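Long-range contact in cytochrome P450 monooxygenase (Rhodococcus sp. ECU0066, PDB 6KBH), which probably acts as a self-sufficient monooxygenase, its heme, FMN and [2Fe-2S] cofactors carried on one polypeptide: residues A[491-505]-A[524-538]. Residues are numbered along the deposited sequence; the frame is centred on the assembly and turned at random.
With FMN (flavin mononucleotide), chain B.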
loop_
_atom_site.group_PDB
_atom_site.type_symbol
_atom_site.label_atom_id
_atom_site.label_comp_id
_atom_site.label_asym_id
_atom_site.label_seq_id
_atom_site.Cartn_x
_atom_site.Cartn_y
_atom_site.Cartn_z
ATOM N N LEU A 491 -13.046 -21.159 -21.961
ATOM C CA LEU A 491 -11.593 -21.171 -22.050
ATOM C C LEU A 491 -11.148 -19.780 -22.485
ATOM O O LEU A 491 -11.439 -19.349 -23.609
ATOM C CB LEU A 491 -11.100 -22.239 -23.022
ATOM C CG LEU A 491 -9.575 -22.396 -23.033
ATOM C CD1 LEU A 491 -9.059 -22.858 -21.676
ATOM C CD2 LEU A 491 -9.116 -23.338 -24.134
ATOM N N ILE A 492 -10.445 -19.078 -21.603
ATOM C CA ILE A 492 -9.997 -17.716 -21.867
ATOM C C ILE A 492 -8.539 -17.750 -22.297
ATOM O O ILE A 492 -7.707 -18.407 -21.658
ATOM C CB ILE A 492 -10.182 -16.815 -20.635
ATOM C CG1 ILE A 492 -11.633 -16.836 -20.166
ATOM C CG2 ILE A 492 -9.770 -15.395 -20.957
ATOM C CD1 ILE A 492 -11.858 -16.042 -18.906
ATOM N N THR A 493 -8.232 -17.050 -23.385
ATOM C CA THR A 493 -6.867 -16.871 -23.857
ATOM C C THR A 493 -6.434 -15.448 -23.525
ATOM O O THR A 493 -7.020 -14.484 -24.029
ATOM C CB THR A 493 -6.765 -17.129 -25.359
ATOM O OG1 THR A 493 -7.911 -16.576 -26.010
ATOM C CG2 THR A 493 -6.720 -18.613 -25.642
ATOM N N LEU A 494 -5.419 -15.318 -22.674
ATOM C CA LEU A 494 -4.993 -14.022 -22.160
ATOM C C LEU A 494 -3.636 -13.655 -22.747
ATOM O O LEU A 494 -2.661 -14.400 -22.587
ATOM C CB LEU A 494 -4.953 -14.035 -20.633
ATOM C CG LEU A 494 -6.360 -13.964 -20.031
ATOM C CD1 LEU A 494 -6.321 -14.103 -18.519
ATOM C CD2 LEU A 494 -7.060 -12.673 -20.446
ATOM N N ARG A 495 -3.583 -12.497 -23.405
ATOM C CA ARG A 495 -2.422 -11.995 -24.131
ATOM C C ARG A 495 -1.772 -10.847 -23.369
ATOM O O ARG A 495 -2.470 -9.949 -22.889
ATOM C CB ARG A 495 -2.838 -11.479 -25.515
ATOM C CG ARG A 495 -3.130 -12.544 -26.530
ATOM C CD ARG A 495 -1.851 -13.194 -26.977
ATOM N NE ARG A 495 -2.119 -14.500 -27.551
ATOM C CZ ARG A 495 -2.343 -14.759 -28.837
ATOM N NH1 ARG A 495 -2.311 -13.794 -29.745
ATOM N NH2 ARG A 495 -2.593 -16.011 -29.199
ATOM N N ASP A 496 -0.438 -10.837 -23.305
ATOM C CA ASP A 496 0.285 -9.704 -22.730
ATOM C C ASP A 496 0.446 -8.627 -23.796
ATOM O O ASP A 496 1.044 -8.868 -24.851
ATOM C CB ASP A 496 1.651 -10.125 -22.173
ATOM C CG ASP A 496 2.436 -8.945 -21.559
ATOM O OD1 ASP A 496 1.982 -7.783 -21.626
ATOM O OD2 ASP A 496 3.529 -9.193 -20.992
ATOM N N THR A 497 -0.068 -7.436 -23.494
ATOM C CA THR A 497 -0.014 -6.306 -24.410
ATOM C C THR A 497 1.367 -5.665 -24.470
ATOM O O THR A 497 1.726 -5.075 -25.496
ATOM C CB THR A 497 -1.049 -5.269 -23.991
ATOM O OG1 THR A 497 -0.536 -4.509 -22.890
ATOM C CG2 THR A 497 -2.321 -5.965 -23.547
ATOM N N SER A 498 2.144 -5.751 -23.384
ATOM C CA SER A 498 3.501 -5.213 -23.395
ATOM C C SER A 498 4.317 -5.805 -24.535
ATOM O O SER A 498 5.168 -5.128 -25.124
ATOM C CB SER A 498 4.196 -5.490 -22.061
ATOM O OG SER A 498 4.666 -6.828 -22.007
ATOM N N GLY A 499 4.056 -7.071 -24.868
ATOM C CA GLY A 499 4.842 -7.812 -25.820
ATOM C C GLY A 499 6.004 -8.563 -25.212
ATOM O O GLY A 499 6.566 -9.450 -25.866
ATOM N N ARG A 500 6.372 -8.247 -23.973
ATOM C CA ARG A 500 7.571 -8.806 -23.357
ATOM C C ARG A 500 7.225 -10.076 -22.586
ATOM O O ARG A 500 6.242 -10.088 -21.829
ATOM C CB ARG A 500 8.226 -7.774 -22.450
ATOM C CG ARG A 500 7.978 -6.339 -22.923
ATOM C CD ARG A 500 8.812 -6.006 -24.165
ATOM N NE ARG A 500 8.145 -5.047 -25.047
ATOM C CZ ARG A 500 8.656 -4.597 -26.189
ATOM N NH1 ARG A 500 9.848 -5.014 -26.598
ATOM N NH2 ARG A 500 7.976 -3.725 -26.923
ATOM N N PRO A 501 8.020 -11.138 -22.748
ATOM C CA PRO A 501 7.551 -12.488 -22.411
ATOM C C PRO A 501 7.136 -12.655 -20.957
ATOM O O PRO A 501 7.657 -12.004 -20.047
ATOM C CB PRO A 501 8.760 -13.370 -22.746
ATOM C CG PRO A 501 9.489 -12.612 -23.805
ATOM C CD PRO A 501 9.340 -11.163 -23.400
ATOM N N LEU A 502 6.187 -13.564 -20.760
ATOM C CA LEU A 502 5.547 -13.925 -19.508
ATOM C C LEU A 502 6.427 -14.900 -18.723
ATOM O O LEU A 502 7.220 -15.641 -19.313
ATOM C CB LEU A 502 4.187 -14.568 -19.778
ATOM C CG LEU A 502 3.052 -13.830 -20.503
ATOM C CD1 LEU A 502 3.400 -13.407 -21.923
ATOM C CD2 LEU A 502 1.858 -14.749 -20.540
ATOM N N PRO A 503 6.305 -14.916 -17.395
ATOM C CA PRO A 503 7.131 -15.818 -16.586
ATOM C C PRO A 503 6.944 -17.282 -16.958
ATOM O O PRO A 503 5.922 -17.698 -17.509
ATOM C CB PRO A 503 6.644 -15.553 -15.156
ATOM C CG PRO A 503 6.138 -14.157 -15.193
ATOM C CD PRO A 503 5.537 -13.974 -16.560
ATOM N N LYS A 504 7.972 -18.067 -16.650
ATOM C CA LYS A 504 7.840 -19.515 -16.676
ATOM C C LYS A 504 6.982 -19.958 -15.500
ATOM O O LYS A 504 7.053 -19.383 -14.411
ATOM C CB LYS A 504 9.217 -20.174 -16.604
ATOM C CG LYS A 504 10.128 -19.857 -17.781
ATOM C CD LYS A 504 11.576 -19.695 -17.337
ATOM C CE LYS A 504 12.462 -19.239 -18.488
ATOM N NZ LYS A 504 12.913 -20.382 -19.331
ATOM N N TRP A 505 6.155 -20.977 -15.721
ATOM C CA TRP A 505 5.303 -21.503 -14.665
ATOM C C TRP A 505 5.274 -23.021 -14.749
ATOM O O TRP A 505 5.215 -23.589 -15.843
ATOM C CB TRP A 505 3.876 -20.938 -14.754
ATOM C CG TRP A 505 3.226 -21.117 -16.093
ATOM C CD1 TRP A 505 3.276 -20.255 -17.152
ATOM C CD2 TRP A 505 2.417 -22.222 -16.513
ATOM N NE1 TRP A 505 2.552 -20.760 -18.206
ATOM C CE2 TRP A 505 2.015 -21.966 -17.841
ATOM C CE3 TRP A 505 1.995 -23.406 -15.898
ATOM C CZ2 TRP A 505 1.211 -22.848 -18.561
ATOM C CZ3 TRP A 505 1.198 -24.280 -16.616
ATOM C CH2 TRP A 505 0.815 -23.997 -17.933
ATOM N N LEU A 524 -3.879 -22.739 -14.578
ATOM C CA LEU A 524 -3.457 -22.518 -15.958
ATOM C C LEU A 524 -3.351 -23.845 -16.688
ATOM O O LEU A 524 -2.490 -24.675 -16.369
ATOM C CB LEU A 524 -2.137 -21.762 -16.007
ATOM C CG LEU A 524 -2.371 -20.379 -15.429
ATOM C CD1 LEU A 524 -1.168 -19.959 -14.631
ATOM C CD2 LEU A 524 -2.664 -19.449 -16.573
ATOM N N CYS A 525 -4.216 -24.017 -17.683
ATOM C CA CYS A 525 -4.328 -25.242 -18.460
ATOM C C CYS A 525 -3.805 -25.076 -19.874
ATOM O O CYS A 525 -4.044 -25.943 -20.719
ATOM C CB CYS A 525 -5.783 -25.693 -18.488
ATOM S SG CYS A 525 -6.897 -24.306 -18.719
ATOM N N GLY A 526 -3.113 -23.976 -20.153
ATOM C CA GLY A 526 -2.552 -23.734 -21.463
ATOM C C GLY A 526 -1.234 -24.458 -21.640
ATOM O O GLY A 526 -0.877 -25.362 -20.882
ATOM N N ASP A 527 -0.497 -24.040 -22.665
ATOM C CA ASP A 527 0.789 -24.648 -22.969
ATOM C C ASP A 527 1.899 -23.849 -22.302
ATOM O O ASP A 527 1.999 -22.637 -22.537
ATOM C CB ASP A 527 1.012 -24.707 -24.471
ATOM C CG ASP A 527 2.408 -25.180 -24.836
ATOM O OD1 ASP A 527 2.786 -26.301 -24.433
ATOM O OD2 ASP A 527 3.129 -24.434 -25.532
ATOM N N PRO A 528 2.738 -24.471 -21.467
ATOM C CA PRO A 528 3.820 -23.703 -20.828
ATOM C C PRO A 528 4.852 -23.190 -21.815
ATOM O O PRO A 528 5.353 -22.072 -21.654
ATOM C CB PRO A 528 4.428 -24.709 -19.837
ATOM C CG PRO A 528 3.390 -25.784 -19.676
ATOM C CD PRO A 528 2.696 -25.865 -20.999
ATOM N N HIS A 529 5.182 -23.980 -22.840
ATOM C CA HIS A 529 6.184 -23.571 -23.816
ATOM C C HIS A 529 5.727 -22.377 -24.640
ATOM O O HIS A 529 6.563 -21.704 -25.253
ATOM C CB HIS A 529 6.524 -24.746 -24.728
ATOM C CG HIS A 529 6.942 -25.976 -23.986
ATOM N ND1 HIS A 529 6.984 -27.222 -24.571
ATOM C CD2 HIS A 529 7.335 -26.149 -22.701
ATOM C CE1 HIS A 529 7.384 -28.111 -23.679
ATOM N NE2 HIS A 529 7.604 -27.485 -22.536
ATOM N N ASP A 530 4.427 -22.107 -24.674
ATOM C CA ASP A 530 3.909 -20.874 -25.248
ATOM C C ASP A 530 3.971 -19.805 -24.168
ATOM O O ASP A 530 3.181 -19.818 -23.218
ATOM C CB ASP A 530 2.488 -21.049 -25.770
ATOM C CG ASP A 530 2.015 -19.842 -26.538
ATOM O OD1 ASP A 530 2.802 -18.884 -26.631
ATOM O OD2 ASP A 530 0.873 -19.840 -27.040
ATOM N N ARG A 531 4.911 -18.879 -24.312
ATOM C CA ARG A 531 5.144 -17.849 -23.312
ATOM C C ARG A 531 4.832 -16.462 -23.858
ATOM O O ARG A 531 5.465 -15.468 -23.493
ATOM C CB ARG A 531 6.572 -17.946 -22.790
ATOM C CG ARG A 531 6.948 -19.380 -22.442
ATOM C CD ARG A 531 7.468 -19.489 -21.026
ATOM N NE ARG A 531 8.331 -18.361 -20.700
ATOM C CZ ARG A 531 9.538 -18.169 -21.224
ATOM N NH1 ARG A 531 10.036 -19.035 -22.097
ATOM N NH2 ARG A 531 10.249 -17.110 -20.870
ATOM N N THR A 532 3.837 -16.389 -24.739
ATOM C CA THR A 532 3.120 -15.150 -25.001
ATOM C C THR A 532 1.718 -15.159 -24.410
ATOM O O THR A 532 1.011 -14.147 -24.524
ATOM C CB THR A 532 3.047 -14.852 -26.508
ATOM O OG1 THR A 532 2.073 -13.826 -26.733
ATOM C CG2 THR A 532 2.639 -16.076 -27.300
ATOM N N THR A 533 1.310 -16.259 -23.753
ATOM C CA THR A 533 -0.055 -16.394 -23.248
ATOM C C THR A 533 -0.207 -17.228 -21.982
ATOM O O THR A 533 0.620 -18.083 -21.642
ATOM C CB THR A 533 -0.983 -17.045 -24.268
ATOM O OG1 THR A 533 -0.272 -18.045 -25.015
ATOM C CG2 THR A 533 -1.648 -16.011 -25.146
ATOM N N PHE A 534 -1.343 -16.987 -21.333
ATOM C CA PHE A 534 -1.915 -17.832 -20.302
ATOM C C PHE A 534 -3.304 -18.276 -20.749
ATOM O O PHE A 534 -4.009 -17.539 -21.445
ATOM C CB PHE A 534 -2.012 -17.080 -18.981
ATOM C CG PHE A 534 -0.689 -16.835 -18.329
ATOM C CD1 PHE A 534 0.381 -17.683 -18.550
ATOM C CD2 PHE A 534 -0.514 -15.746 -17.496
ATOM C CE1 PHE A 534 1.600 -17.448 -17.946
ATOM C CE2 PHE A 534 0.690 -15.508 -16.889
ATOM C CZ PHE A 534 1.752 -16.357 -17.113
ATOM N N GLN A 535 -3.695 -19.483 -20.347
ATOM C CA GLN A 535 -5.029 -20.002 -20.625
ATOM C C GLN A 535 -5.662 -20.490 -19.334
ATOM O O GLN A 535 -5.047 -21.256 -18.584
ATOM C CB GLN A 535 -4.996 -21.137 -21.656
ATOM C CG GLN A 535 -5.369 -20.702 -23.064
ATOM C CD GLN A 535 -5.315 -21.844 -24.059
ATOM O OE1 GLN A 535 -4.717 -22.885 -23.794
ATOM N NE2 GLN A 535 -5.938 -21.652 -25.216
ATOM N N VAL A 536 -6.887 -20.043 -19.079
ATOM C CA VAL A 536 -7.668 -20.477 -17.931
ATOM C C VAL A 536 -9.038 -20.916 -18.425
ATOM O O VAL A 536 -9.523 -20.454 -19.463
ATOM C CB VAL A 536 -7.802 -19.371 -16.863
ATOM C CG1 VAL A 536 -6.460 -19.103 -16.210
ATOM C CG2 VAL A 536 -8.356 -18.101 -17.486
ATOM N N ALA A 537 -9.666 -21.817 -17.672
ATOM C CA ALA A 537 -10.956 -22.390 -18.053
ATOM C C ALA A 537 -11.955 -22.187 -16.916
ATOM O O ALA A 537 -12.137 -23.078 -16.090
ATOM C CB ALA A 537 -10.809 -23.864 -18.416
ATOM N N VAL A 538 -12.633 -21.044 -16.897
ATOM C CA VAL A 538 -13.496 -20.697 -15.770
ATOM C C VAL A 538 -14.849 -21.388 -15.904
ATOM O O VAL A 538 -15.429 -21.460 -16.993
ATOM C CB VAL A 538 -13.655 -19.171 -15.668
ATOM C CG1 VAL A 538 -14.250 -18.622 -16.947
ATOM C CG2 VAL A 538 -14.511 -18.799 -14.464
HETATM N N1 FMN B . -9.502 -21.210 -6.389
HETATM C C2 FMN B . -8.337 -21.211 -5.724
HETATM O O2 FMN B . -8.317 -20.799 -4.519
HETATM N N3 FMN B . -7.193 -21.628 -6.282
HETATM C C4 FMN B . -7.209 -22.065 -7.557
HETATM O O4 FMN B . -6.066 -22.493 -8.146
HETATM C C4A FMN B . -8.406 -22.078 -8.272
HETATM N N5 FMN B . -8.408 -22.516 -9.542
HETATM C C5A FMN B . -9.562 -22.518 -10.218
HETATM C C6 FMN B . -9.531 -22.976 -11.523
HETATM C C7 FMN B . -10.688 -23.003 -12.265
HETATM C C7M FMN B . -10.508 -23.531 -13.709
HETATM C C8 FMN B . -11.903 -22.578 -11.714
HETATM C C8M FMN B . -13.202 -22.584 -12.495
HETATM C C9 FMN B . -11.935 -22.133 -10.397
HETATM C C9A FMN B . -10.760 -22.086 -9.640
HETATM N N10 FMN B . -10.755 -21.653 -8.360
HETATM C C10 FMN B . -9.581 -21.640 -7.670
HETATM C "C1'" FMN B . -11.995 -21.146 -7.691
HETATM C "C2'" FMN B . -12.238 -19.684 -7.970
HETATM O "O2'" FMN B . -11.319 -18.850 -7.395
HETATM C "C3'" FMN B . -13.614 -19.267 -7.516
HETATM O "O3'" FMN B . -13.868 -19.529 -6.161
HETATM C "C4'" FMN B . -14.707 -19.907 -8.399
HETATM O "O4'" FMN B . -14.561 -19.904 -9.768
HETATM C "C5'" FMN B . -16.076 -19.185 -8.221
HETATM O "O5'" FMN B . -16.061 -17.737 -8.144
HETATM P P FMN B . -17.336 -17.007 -7.591
HETATM O O1P FMN B . -16.958 -15.652 -7.050
HETATM O O2P FMN B . -18.350 -16.804 -8.672
HETATM O O3P FMN B . -17.917 -17.866 -6.512
#
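In the antiparallel beta barrel of the flavin-binding reductase domain, strand 491-496 pairs with strand 533-536, and the loop after the first strand (497-505) packs on the loop leading into the second (524-532). Ile492 with Val536 and Leu494 with Phe534 form the hydrogen-bonded pairs; Ile492 N reaches Val536 O at 2.7 Å and Leu494 N reaches Phe534 O at 2.9 Å. These four side chains share the face that also meets Met477, Ile511 and Ile551. On the other face Thr493 and Gln535 lie side by side, while Thr493 OG1 is hydrogen-bonded to Gly481 O on the neighbouring strand 475-486.

Leu502 sets its CD2 methyl squarely over the Phe534 ring, 3.6 Å from the centroid and 5° off the normal. The Trp505 indole is clamped between Pro528 CG over one face and Leu524 CB, 4.2 Å from the six-membered ring centroid, on the opposite one. Trp505 CD1 comes within 3.4 Å of Phe534 CE1, the rings slanting past each other with planes at 76°. Arg531, bent at chi2 and chi3, brings NE back to Leu502 O (3.2 Å), roughly in the guanidinium plane, and Lys504 CG covers one guanidinium face.

Past the paired strands, Ala537 and Val538 run alongside the dimethylbenzene end of the flavin, Val538 CA lying 3.8 Å from FMN C8M. Such a barrel is the flavin-binding half of the ferredoxin reductase-type module, followed here by a parallel-sheet domain.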